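Local coordinates for lysozyme M1 (Streptomyces coelicolor, PDB 1JFX), which hydrolyses the beta-1,4-linkages between N-acetylmuramic acid and N-acetylglucosamine in peptidoglycan as a family 25 glycosyl hydrolase, here represented by its catalytic domain, at residues 8-13 against 17-22; 31-34 against 39-42; 50-53 against 58-61; 118-123 against 135-140. All blocks are in the same frame, centred on the assembly; numbering follows the deposited sequence.

Contact 1. Residues 8-13 against 17-22; sequences IDVSHW and INWSSV
Immediately before Trp19, whose indole packs against Ile8 and Val10, the amide oxygen OD1 of Asn18 is gripped by two backbone N-H groups of the helix that begins there. Ser21 N lies 3.2 Å from Asn18 OD1, well above the plane of the side-chain carbonyl, and Ser20 N adds a weaker bond. Asparagine suits this N-cap because its short amide can turn back onto N-H groups that no preceding turn satisfies. Val10 and Ile17 meet tip to tip, with CD1 of Ile17 resting in the fork of the valine, 3.8 Å from Val10 CG1 and equally far from CG2. That second methyl also reaches the edge of the Trp19 six-membered ring, near its plane, 4.0 Å from Trp19 CZ2. Ile8 CD1 comes within 3.8 Å of Val22 CG1 and approaches Trp19 CZ3 at a slant. Trp19 carries CG beside its backbone N (chi1 -68°), which swings the indole toward the strand while Ile17 CG2 lies over one of its faces. Its NE1 is satisfied by Asn48 OD1 of helix 45-54. CB of Asp9, a predicted active-site residue, points away from the helix, and its OD2 bonds to Asn200 and Gln183. In this beta-alpha-beta unit of the barrel (6-10, 19-24, 29-36), no hydrogen bond crosses between the segments; apolar packing, probably driven by the hydrophobic effect, joins helix 19-24 and preceding Ile17 to strand 6-10.

Contact 2. Residues 31-34 against 39-42; sequences YIKA and NYKD
Ala34 and Asp42, the latter just after strand 40-41, carry the one direct hydrogen bond between the two segments: Asp42 N donates to Ala34 O over 2.8 Å and almost straight, at 172°, with the donor tilted 28° from the carbonyl plane. The same oxygen receives a CA-H...O contact from Lys41 CA at 3.4 Å. The Lys41 chain, bent at chi2 (60°) and chi4, passes beside the Ala34 oxygen, with CE 3.4 Å from Ala34 O. Alanine leaves room for the lysine, its CB touching Lys41 CE.

A water adds an indirect link. It donates to Lys33 O and, more weakly, to Asp42 OD1. The carboxylate of Asp42 is further fixed by two backbone N-H groups, since OD1 caps Arg44 N ahead of helix 45-54 and OD2 accepts from His12 N.

Van der Waals packing supplies the rest. The extended Lys33 chain runs at about a right angle to Asp42, its CB 3.8 Å from Asp42 OD2, and its CE approaches Tyr40 CE1 at 4.3 Å. The ammonium makes no direct pair with this aspartate, NZ standing 5.7 Å from Asp42 OD2; its salt bridge is to Glu36. Strands 29-36 and 40-41 thus form a small antiparallel beta hairpin on the barrel sheet, with the side chain of Lys33 about 6 Å from that of Asp98 and about 7 Å from that of Asp9, both predicted catalytic residues.

Contact 3. Residues 50-53 against 58-61; sequences TNAY and IRGA
The guanidinium of Arg59 has CB of Tyr53 over one face, and the phenol ring of the tyrosine slants across it, the two planes 38° apart. The approach is led by NH2 of Arg59, 3.5 Å from Tyr53 CB and equally close to Tyr53 CD2, so the ring and the cation meet neither as a flat stack nor as a perpendicular pair. Tyr53 instead makes its cation-pi contact with Arg91, while Arg59 makes one with Tyr49. Two hydrogen bonds fix the rotation of the guanidinium: NE donates to Tyr49 O and NH1 bonds to Thr92 OG1. Nearer the backbone the aliphatic part of the arginine does different work, its CG lying 3.9 Å from Ala52 CB. The small methyl of Ala52 lets the helix come close to the strand, whose nearest CA is that of Arg59, 6.7 Å from Ala52 CA. Arginine suits the place because its methylenes can pack on the helix while its charged end reaches polar partners beyond. Strand 29-36, helix 45-54 and parallel strand 58-64 form a beta-alpha-beta crossover of the barrel, with short strand 40-41 inserted, and here its helix packs on its second strand.

Contact 4. Residues 118-123 against 135-140; sequences TWINDF and VVIYTT
Ile120 and Ile137 meet with their side chains at about a right angle, CG2 of the helical isoleucine lying 4.1 Å from CD1 of Ile137. Each contributes a different branch: Ile120 uses the methyl on CB, and Ile137 the far end of its longer arm, which closes the gap to the helix although its CB does not aim straight at it. The second pair repeats the perpendicular approach with an aromatic ring. Phe123 presents an edge to Val135, whose CG2 lies near the ring plane, 4.0 Å from Phe123 CE1. The phenyl swings out with CG opposite the backbone N (chi1 -170°), which carries the ring toward the strand end; Val135 CG2 likewise stands opposite its own N and points at the helix. Ile120 and Phe123, three residues apart, share one face of the helix, and Val135 and Ile137, two apart, share one side of the extended chain, so the pairs form in step. Branched aliphatic residues and phenylalanine suit these buried places, having bulk to span the separation and no polar group to satisfy; the CA atoms of Ile120 and Ile137 are 9.2 Å apart. Helix 113-131 thereby packs on strand 136-139 and the residue leading into it, in the beta-alpha-beta unit that starts from strand 96-98, with Phe123 also touching Leu97 of that strand and Gln75 and Ala76 of helix 72-81.

How the contacts relate
The contacts follow one another along the chain without overlap, and all reach the same curled sheet of the beta-alpha barrel. Contacts 1, 2 and 3 cluster, their centres 10 to 14 Å apart, built on the parallel neighbours 6-10, 29-36 and 58-64. Trp19 of contact 1 packs on Asn51 and Ala52 of contact 3, tying the first two helices together, while strand 29-36 of contact 2 bonds to the strands of both. Contact 4 lies opposite contacts 1 and 3 about the chain's centre, 25 and 22 Å away, and meets contact 2 through Tyr31 and Val136. The helices of contacts 1, 3 and 4 pack on a sheet carrying the predicted active-site residues Asp9 and Asp98.

Contact 1. Residues 8-13 against 17-22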
loop_
_atom_site.group_PDB
_atom_site.type_symbol
_atom_site.label_atom_id
_atom_site.label_comp_id
_atom_site.label_asym_id
_atom_site.label_seq_id
_atom_site.Cartn_x
_atom_site.Cartn_y
_atom_site.Cartn_z
ATOM N N ILE A 8 5.221 -9.132 2.069
ATOM C CA ILE A 8 3.989 -9.583 1.426
ATOM C C ILE A 8 2.899 -8.572 1.702
ATOM O O ILE A 8 3.101 -7.620 2.451
ATOM C CB ILE A 8 3.501 -10.954 1.980
ATOM C CG1 ILE A 8 3.225 -10.855 3.488
ATOM C CG2 ILE A 8 4.539 -12.050 1.689
ATOM C CD1 ILE A 8 2.583 -12.125 4.077
ATOM N N ASP A 9 1.761 -8.731 1.043
ATOM C CA ASP A 9 0.601 -7.891 1.351
ATOM C C ASP A 9 -0.551 -8.872 1.305
ATOM O O ASP A 9 -0.541 -9.837 0.523
ATOM C CB ASP A 9 0.411 -6.702 0.395
ATOM C CG ASP A 9 0.154 -7.111 -1.035
ATOM O OD1 ASP A 9 -1.011 -7.418 -1.397
ATOM O OD2 ASP A 9 1.139 -7.110 -1.798
ATOM N N VAL A 10 -1.519 -8.664 2.186
ATOM C CA VAL A 10 -2.636 -9.589 2.293
ATOM C C VAL A 10 -3.939 -8.882 2.612
ATOM O O VAL A 10 -3.943 -7.732 3.020
ATOM C CB VAL A 10 -2.412 -10.598 3.448
ATOM C CG1 VAL A 10 -1.104 -11.333 3.273
ATOM C CG2 VAL A 10 -2.409 -9.859 4.793
ATOM N N SER A 11 -5.039 -9.610 2.430
ATOM C CA SER A 11 -6.373 -9.122 2.742
ATOM C C SER A 11 -7.132 -10.349 3.237
ATOM O O SER A 11 -6.538 -11.411 3.429
ATOM C CB SER A 11 -7.069 -8.540 1.511
ATOM O OG SER A 11 -7.344 -9.536 0.534
ATOM N N HIS A 12 -8.439 -10.218 3.434
ATOM C CA HIS A 12 -9.210 -11.356 3.926
ATOM C C HIS A 12 -9.118 -12.545 2.963
ATOM O O HIS A 12 -9.366 -13.681 3.362
ATOM C CB HIS A 12 -10.685 -10.975 4.127
ATOM C CG HIS A 12 -11.517 -11.141 2.901
ATOM N ND1 HIS A 12 -11.419 -10.303 1.812
ATOM C CD2 HIS A 12 -12.410 -12.099 2.560
ATOM C CE1 HIS A 12 -12.213 -10.737 0.851
ATOM N NE2 HIS A 12 -12.826 -11.827 1.280
ATOM N N TRP A 13 -8.755 -12.299 1.707
ATOM C CA TRP A 13 -8.649 -13.405 0.748
ATOM C C TRP A 13 -7.615 -14.444 1.176
ATOM O O TRP A 13 -7.695 -15.610 0.774
ATOM C CB TRP A 13 -8.275 -12.905 -0.649
ATOM C CG TRP A 13 -9.360 -12.154 -1.358
ATOM C CD1 TRP A 13 -9.371 -10.823 -1.659
ATOM C CD2 TRP A 13 -10.583 -12.694 -1.884
ATOM N NE1 TRP A 13 -10.520 -10.499 -2.342
ATOM C CE2 TRP A 13 -11.282 -11.627 -2.493
ATOM C CE3 TRP A 13 -11.156 -13.974 -1.897
ATOM C CZ2 TRP A 13 -12.527 -11.797 -3.114
ATOM C CZ3 TRP A 13 -12.398 -14.145 -2.515
ATOM C CH2 TRP A 13 -13.067 -13.059 -3.114
ATOM N N ILE A 17 -3.797 -16.461 8.834
ATOM C CA ILE A 17 -2.354 -16.414 8.608
ATOM C C ILE A 17 -1.541 -16.637 9.876
ATOM O O ILE A 17 -1.856 -16.078 10.929
ATOM C CB ILE A 17 -1.955 -15.036 8.041
ATOM C CG1 ILE A 17 -2.660 -14.802 6.703
ATOM C CG2 ILE A 17 -0.417 -14.943 7.886
ATOM C CD1 ILE A 17 -2.429 -13.372 6.137
ATOM N N ASN A 18 -0.508 -17.470 9.781
ATOM C CA ASN A 18 0.373 -17.690 10.923
ATOM C C ASN A 18 1.550 -16.746 10.687
ATOM O O ASN A 18 2.469 -17.056 9.914
ATOM C CB ASN A 18 0.874 -19.133 10.982
ATOM C CG ASN A 18 1.714 -19.388 12.214
ATOM O OD1 ASN A 18 2.427 -18.504 12.670
ATOM N ND2 ASN A 18 1.633 -20.595 12.757
ATOM N N TRP A 19 1.516 -15.587 11.337
ATOM C CA TRP A 19 2.569 -14.603 11.137
ATOM C C TRP A 19 3.949 -14.979 11.647
ATOM O O TRP A 19 4.951 -14.475 11.132
ATOM C CB TRP A 19 2.121 -13.242 11.688
ATOM C CG TRP A 19 0.998 -12.659 10.871
ATOM C CD1 TRP A 19 -0.342 -12.813 11.076
ATOM C CD2 TRP A 19 1.133 -11.869 9.682
ATOM N NE1 TRP A 19 -1.057 -12.167 10.082
ATOM C CE2 TRP A 19 -0.171 -11.578 9.219
ATOM C CE3 TRP A 19 2.236 -11.380 8.960
ATOM C CZ2 TRP A 19 -0.405 -10.820 8.069
ATOM C CZ3 TRP A 19 2.005 -10.625 7.813
ATOM C CH2 TRP A 19 0.693 -10.351 7.378
ATOM N N SER A 20 4.037 -15.867 12.633
ATOM C CA SER A 20 5.363 -16.265 13.083
ATOM C C SER A 20 6.008 -17.042 11.933
ATOM O O SER A 20 7.223 -16.987 11.733
ATOM C CB SER A 20 5.296 -17.117 14.365
ATOM O OG SER A 20 4.653 -18.364 14.164
ATOM N N SER A 21 5.192 -17.756 11.162
ATOM C CA SER A 21 5.727 -18.494 10.025
ATOM C C SER A 21 6.137 -17.568 8.899
ATOM O O SER A 21 7.109 -17.849 8.182
ATOM C CB SER A 21 4.709 -19.509 9.519
ATOM O OG SER A 21 4.547 -20.514 10.499
ATOM N N VAL A 22 5.406 -16.470 8.736
ATOM C CA VAL A 22 5.731 -15.497 7.685
ATOM C C VAL A 22 7.098 -14.890 8.013
ATOM O O VAL A 22 7.951 -14.717 7.139
ATOM C CB VAL A 22 4.658 -14.377 7.612
ATOM C CG1 VAL A 22 5.125 -13.250 6.684
ATOM C CG2 VAL A 22 3.346 -14.958 7.105
#

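Contact 2. Residues 31-34 against 39-42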
loop_
_atom_site.group_PDB
_atom_site.type_symbol
_atom_site.label_atom_id
_atom_site.label_comp_id
_atom_site.label_asym_id
_atom_site.label_seq_id
_atom_site.Cartn_x
_atom_site.Cartn_y
_atom_site.Cartn_z
ATOM N N TYR A 31 1.988 -5.333 4.148
ATOM C CA TYR A 31 0.907 -4.358 4.097
ATOM C C TYR A 31 -0.353 -5.213 4.197
ATOM O O TYR A 31 -0.444 -6.284 3.596
ATOM C CB TYR A 31 0.943 -3.521 2.822
ATOM C CG TYR A 31 1.719 -2.237 3.043
ATOM C CD1 TYR A 31 1.233 -1.241 3.906
ATOM C CD2 TYR A 31 2.942 -2.017 2.403
ATOM C CE1 TYR A 31 1.948 -0.055 4.119
ATOM C CE2 TYR A 31 3.656 -0.838 2.613
ATOM C CZ TYR A 31 3.157 0.137 3.466
ATOM O OH TYR A 31 3.856 1.310 3.644
ATOM N N ILE A 32 -1.307 -4.731 4.988
ATOM C CA ILE A 32 -2.546 -5.447 5.294
ATOM C C ILE A 32 -3.778 -4.614 4.928
ATOM O O ILE A 32 -3.879 -3.455 5.323
ATOM C CB ILE A 32 -2.568 -5.739 6.814
ATOM C CG1 ILE A 32 -1.332 -6.569 7.179
ATOM C CG2 ILE A 32 -3.877 -6.435 7.225
ATOM C CD1 ILE A 32 -0.956 -6.508 8.672
ATOM N N LYS A 33 -4.723 -5.193 4.195
ATOM C CA LYS A 33 -5.895 -4.415 3.825
ATOM C C LYS A 33 -6.737 -4.068 5.047
ATOM O O LYS A 33 -7.037 -4.931 5.875
ATOM C CB LYS A 33 -6.756 -5.171 2.827
ATOM C CG LYS A 33 -7.905 -4.319 2.271
ATOM C CD LYS A 33 -8.565 -5.001 1.091
ATOM C CE LYS A 33 -9.655 -4.128 0.499
ATOM N NZ LYS A 33 -10.090 -4.701 -0.814
ATOM N N ALA A 34 -7.108 -2.796 5.134
ATOM C CA ALA A 34 -7.926 -2.310 6.224
ATOM C C ALA A 34 -9.315 -1.904 5.765
ATOM O O ALA A 34 -10.310 -2.488 6.181
ATOM C CB ALA A 34 -7.247 -1.125 6.899
ATOM N N ASN A 39 -17.266 2.490 3.366
ATOM C CA ASN A 39 -17.768 1.692 4.480
ATOM C C ASN A 39 -17.406 0.223 4.515
ATOM O O ASN A 39 -18.060 -0.561 5.208
ATOM C CB ASN A 39 -19.287 1.828 4.545
ATOM C CG ASN A 39 -19.956 1.379 3.272
ATOM O OD1 ASN A 39 -19.445 0.512 2.564
ATOM N ND2 ASN A 39 -21.115 1.957 2.974
ATOM N N TYR A 40 -16.371 -0.168 3.784
ATOM C CA TYR A 40 -15.961 -1.555 3.825
ATOM C C TYR A 40 -14.766 -1.652 4.765
ATOM O O TYR A 40 -13.871 -0.809 4.711
ATOM C CB TYR A 40 -15.548 -2.051 2.443
ATOM C CG TYR A 40 -15.006 -3.460 2.460
ATOM C CD1 TYR A 40 -13.656 -3.712 2.717
ATOM C CD2 TYR A 40 -15.849 -4.548 2.247
ATOM C CE1 TYR A 40 -13.161 -5.010 2.760
ATOM C CE2 TYR A 40 -15.365 -5.856 2.287
ATOM C CZ TYR A 40 -14.019 -6.081 2.545
ATOM O OH TYR A 40 -13.532 -7.378 2.588
ATOM N N LYS A 41 -14.765 -2.670 5.626
ATOM C CA LYS A 41 -13.653 -2.914 6.543
ATOM C C LYS A 41 -13.287 -4.383 6.398
ATOM O O LYS A 41 -14.154 -5.251 6.484
ATOM C CB LYS A 41 -14.049 -2.631 8.005
ATOM C CG LYS A 41 -12.884 -2.777 8.983
ATOM C CD LYS A 41 -11.757 -1.801 8.636
ATOM C CE LYS A 41 -10.538 -1.982 9.518
ATOM N NZ LYS A 41 -10.840 -1.759 10.967
ATOM N N ASP A 42 -12.008 -4.660 6.163
ATOM C CA ASP A 42 -11.548 -6.032 6.003
ATOM C C ASP A 42 -11.730 -6.790 7.324
ATOM O O ASP A 42 -11.233 -6.359 8.373
ATOM C CB ASP A 42 -10.080 -6.033 5.574
ATOM C CG ASP A 42 -9.580 -7.413 5.197
ATOM O OD1 ASP A 42 -9.437 -8.261 6.103
ATOM O OD2 ASP A 42 -9.326 -7.643 3.995
HETATM O O HOH W 1 -6.635 -7.976 6.343
#

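Contact 3. Residues 50-53 against 58-61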
loop_
_atom_site.group_PDB
_atom_site.type_symbol
_atom_site.label_atom_id
_atom_site.label_comp_id
_atom_site.label_asym_id
_atom_site.label_seq_id
_atom_site.Cartn_x
_atom_site.Cartn_y
_atom_site.Cartn_z
ATOM N N THR A 50 -2.482 -7.134 14.472
ATOM C CA THR A 50 -1.969 -7.494 15.789
ATOM C C THR A 50 -0.897 -8.570 15.688
ATOM O O THR A 50 0.214 -8.421 16.231
ATOM C CB THR A 50 -3.119 -8.021 16.689
ATOM O OG1 THR A 50 -4.080 -6.977 16.880
ATOM C CG2 THR A 50 -2.590 -8.480 18.059
ATOM N N ASN A 51 -1.224 -9.649 14.979
ATOM C CA ASN A 51 -0.313 -10.777 14.866
ATOM C C ASN A 51 0.959 -10.494 14.073
ATOM O O ASN A 51 2.019 -11.017 14.398
ATOM C CB ASN A 51 -1.067 -11.984 14.296
ATOM C CG ASN A 51 -2.227 -12.418 15.189
ATOM O OD1 ASN A 51 -2.215 -12.190 16.403
ATOM N ND2 ASN A 51 -3.224 -13.056 14.596
ATOM N N ALA A 52 0.863 -9.671 13.042
ATOM C CA ALA A 52 2.064 -9.329 12.282
ATOM C C ALA A 52 3.001 -8.562 13.214
ATOM O O ALA A 52 4.203 -8.823 13.253
ATOM C CB ALA A 52 1.701 -8.468 11.068
ATOM N N TYR A 53 2.451 -7.623 13.981
ATOM C CA TYR A 53 3.268 -6.842 14.909
ATOM C C TYR A 53 3.923 -7.768 15.938
ATOM O O TYR A 53 5.126 -7.695 16.168
ATOM C CB TYR A 53 2.394 -5.787 15.626
ATOM C CG TYR A 53 3.120 -5.047 16.738
ATOM C CD1 TYR A 53 3.299 -5.639 17.995
ATOM C CD2 TYR A 53 3.717 -3.805 16.507
ATOM C CE1 TYR A 53 4.067 -5.024 18.980
ATOM C CE2 TYR A 53 4.484 -3.177 17.493
ATOM C CZ TYR A 53 4.664 -3.796 18.722
ATOM O OH TYR A 53 5.492 -3.231 19.671
ATOM N N ILE A 58 7.479 -5.672 10.241
ATOM C CA ILE A 58 7.265 -4.223 10.132
ATOM C C ILE A 58 6.045 -4.172 9.211
ATOM O O ILE A 58 6.111 -4.578 8.057
ATOM C CB ILE A 58 8.496 -3.532 9.502
ATOM C CG1 ILE A 58 9.690 -3.665 10.458
ATOM C CG2 ILE A 58 8.207 -2.067 9.234
ATOM C CD1 ILE A 58 11.007 -3.206 9.863
ATOM N N ARG A 59 4.925 -3.686 9.727
ATOM C CA ARG A 59 3.689 -3.727 8.966
ATOM C C ARG A 59 2.892 -2.451 8.901
ATOM O O ARG A 59 2.972 -1.619 9.802
ATOM C CB ARG A 59 2.811 -4.831 9.552
ATOM C CG ARG A 59 2.533 -4.673 11.062
ATOM C CD ARG A 59 1.226 -3.948 11.283
ATOM N NE ARG A 59 0.874 -3.838 12.703
ATOM C CZ ARG A 59 1.311 -2.876 13.510
ATOM N NH1 ARG A 59 2.135 -1.946 13.043
ATOM N NH2 ARG A 59 0.865 -2.795 14.762
ATOM N N GLY A 60 2.113 -2.323 7.829
ATOM C CA GLY A 60 1.274 -1.150 7.637
ATOM C C GLY A 60 -0.077 -1.573 7.082
ATOM O O GLY A 60 -0.296 -2.753 6.794
ATOM N N ALA A 61 -0.981 -0.612 6.936
ATOM C CA ALA A 61 -2.332 -0.875 6.430
ATOM C C ALA A 61 -2.542 -0.197 5.083
ATOM O O ALA A 61 -1.841 0.758 4.749
ATOM C CB ALA A 61 -3.348 -0.337 7.411
#

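Contact 4. Residues 118-123 against 135-140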
loop_
_atom_site.group_PDB
_atom_site.type_symbol
_atom_site.label_atom_id
_atom_site.label_comp_id
_atom_site.label_asym_id
_atom_site.label_seq_id
_atom_site.Cartn_x
_atom_site.Cartn_y
_atom_site.Cartn_z
ATOM N N THR A 118 -6.828 16.052 -8.143
ATOM C CA THR A 118 -7.328 16.711 -6.943
ATOM C C THR A 118 -7.683 15.689 -5.872
ATOM O O THR A 118 -7.354 15.876 -4.701
ATOM C CB THR A 118 -8.570 17.562 -7.269
ATOM O OG1 THR A 118 -8.183 18.620 -8.154
ATOM C CG2 THR A 118 -9.179 18.172 -5.990
ATOM N N TRP A 119 -8.344 14.612 -6.279
ATOM C CA TRP A 119 -8.754 13.568 -5.339
ATOM C C TRP A 119 -7.540 12.978 -4.608
ATOM O O TRP A 119 -7.550 12.814 -3.377
ATOM C CB TRP A 119 -9.511 12.461 -6.098
ATOM C CG TRP A 119 -10.351 11.557 -5.207
ATOM C CD1 TRP A 119 -11.696 11.645 -4.999
ATOM C CD2 TRP A 119 -9.889 10.460 -4.398
ATOM N NE1 TRP A 119 -12.108 10.674 -4.111
ATOM C CE2 TRP A 119 -11.016 9.935 -3.725
ATOM C CE3 TRP A 119 -8.631 9.871 -4.175
ATOM C CZ2 TRP A 119 -10.923 8.849 -2.842
ATOM C CZ3 TRP A 119 -8.537 8.788 -3.295
ATOM C CH2 TRP A 119 -9.676 8.293 -2.641
ATOM N N ILE A 120 -6.500 12.650 -5.369
ATOM C CA ILE A 120 -5.285 12.074 -4.797
ATOM C C ILE A 120 -4.585 13.104 -3.909
ATOM O O ILE A 120 -4.104 12.783 -2.823
ATOM C CB ILE A 120 -4.339 11.592 -5.929
ATOM C CG1 ILE A 120 -4.976 10.404 -6.658
ATOM C CG2 ILE A 120 -2.973 11.213 -5.351
ATOM C CD1 ILE A 120 -4.352 10.099 -8.025
ATOM N N ASN A 121 -4.541 14.352 -4.358
ATOM C CA ASN A 121 -3.901 15.392 -3.562
ATOM C C ASN A 121 -4.648 15.573 -2.235
ATOM O O ASN A 121 -4.033 15.761 -1.175
ATOM C CB ASN A 121 -3.901 16.716 -4.323
ATOM C CG ASN A 121 -2.932 17.709 -3.735
ATOM O OD1 ASN A 121 -1.727 17.460 -3.699
ATOM N ND2 ASN A 121 -3.445 18.835 -3.263
ATOM N N ASP A 122 -5.978 15.512 -2.297
ATOM C CA ASP A 122 -6.798 15.671 -1.104
ATOM C C ASP A 122 -6.581 14.510 -0.135
ATOM O O ASP A 122 -6.498 14.714 1.083
ATOM C CB ASP A 122 -8.284 15.768 -1.470
ATOM C CG ASP A 122 -8.651 17.101 -2.116
ATOM O OD1 ASP A 122 -7.816 18.031 -2.105
ATOM O OD2 ASP A 122 -9.796 17.215 -2.615
ATOM N N PHE A 123 -6.506 13.292 -0.662
ATOM C CA PHE A 123 -6.279 12.137 0.193
ATOM C C PHE A 123 -4.910 12.280 0.859
ATOM O O PHE A 123 -4.759 12.059 2.065
ATOM C CB PHE A 123 -6.353 10.829 -0.613
ATOM C CG PHE A 123 -6.370 9.581 0.241
ATOM C CD1 PHE A 123 -5.210 9.122 0.871
ATOM C CD2 PHE A 123 -7.557 8.873 0.431
ATOM C CE1 PHE A 123 -5.243 7.965 1.683
ATOM C CE2 PHE A 123 -7.602 7.725 1.226
ATOM C CZ PHE A 123 -6.442 7.267 1.858
ATOM N N VAL A 135 1.474 9.538 2.463
ATOM C CA VAL A 135 0.866 8.273 2.097
ATOM C C VAL A 135 1.630 7.610 0.947
ATOM O O VAL A 135 2.119 8.287 0.039
ATOM C CB VAL A 135 -0.619 8.478 1.698
ATOM C CG1 VAL A 135 -0.708 9.240 0.372
ATOM C CG2 VAL A 135 -1.334 7.118 1.615
ATOM N N VAL A 136 1.766 6.288 1.016
ATOM C CA VAL A 136 2.433 5.529 -0.038
ATOM C C VAL A 136 1.370 5.239 -1.100
ATOM O O VAL A 136 0.266 4.822 -0.772
ATOM C CB VAL A 136 2.977 4.200 0.527
ATOM C CG1 VAL A 136 3.503 3.311 -0.596
ATOM C CG2 VAL A 136 4.075 4.505 1.540
ATOM N N ILE A 137 1.696 5.453 -2.371
ATOM C CA ILE A 137 0.741 5.194 -3.438
ATOM C C ILE A 137 1.001 3.849 -4.119
ATOM O O ILE A 137 2.091 3.614 -4.662
ATOM C CB ILE A 137 0.777 6.325 -4.519
ATOM C CG1 ILE A 137 0.242 7.633 -3.920
ATOM C CG2 ILE A 137 -0.071 5.915 -5.748
ATOM C CD1 ILE A 137 0.378 8.836 -4.866
ATOM N N TYR A 138 0.009 2.962 -4.049
ATOM C CA TYR A 138 0.085 1.658 -4.719
ATOM C C TYR A 138 -0.793 1.761 -5.949
ATOM O O TYR A 138 -1.976 2.125 -5.847
ATOM C CB TYR A 138 -0.452 0.520 -3.829
ATOM C CG TYR A 138 -0.719 -0.788 -4.585
ATOM C CD1 TYR A 138 -1.919 -0.993 -5.282
ATOM C CD2 TYR A 138 0.235 -1.817 -4.608
ATOM C CE1 TYR A 138 -2.161 -2.179 -5.975
ATOM C CE2 TYR A 138 -0.001 -3.014 -5.293
ATOM C CZ TYR A 138 -1.204 -3.189 -5.977
ATOM O OH TYR A 138 -1.455 -4.378 -6.652
ATOM N N THR A 139 -0.225 1.433 -7.103
ATOM C CA THR A 139 -0.979 1.468 -8.356
ATOM C C THR A 139 -0.176 0.796 -9.455
ATOM O O THR A 139 0.921 0.288 -9.209
ATOM C CB THR A 139 -1.300 2.934 -8.777
ATOM O OG1 THR A 139 -2.200 2.928 -9.893
ATOM C CG2 THR A 139 -0.044 3.690 -9.169
ATOM N N THR A 140 -0.751 0.741 -10.651
ATOM C CA THR A 140 -0.042 0.192 -11.798
ATOM C C THR A 140 0.372 1.378 -12.646
ATOM O O THR A 140 -0.223 2.449 -12.563
ATOM C CB THR A 140 -0.922 -0.753 -12.669
ATOM O OG1 THR A 140 -2.107 -0.070 -13.114
ATOM C CG2 THR A 140 -1.305 -2.003 -11.864
#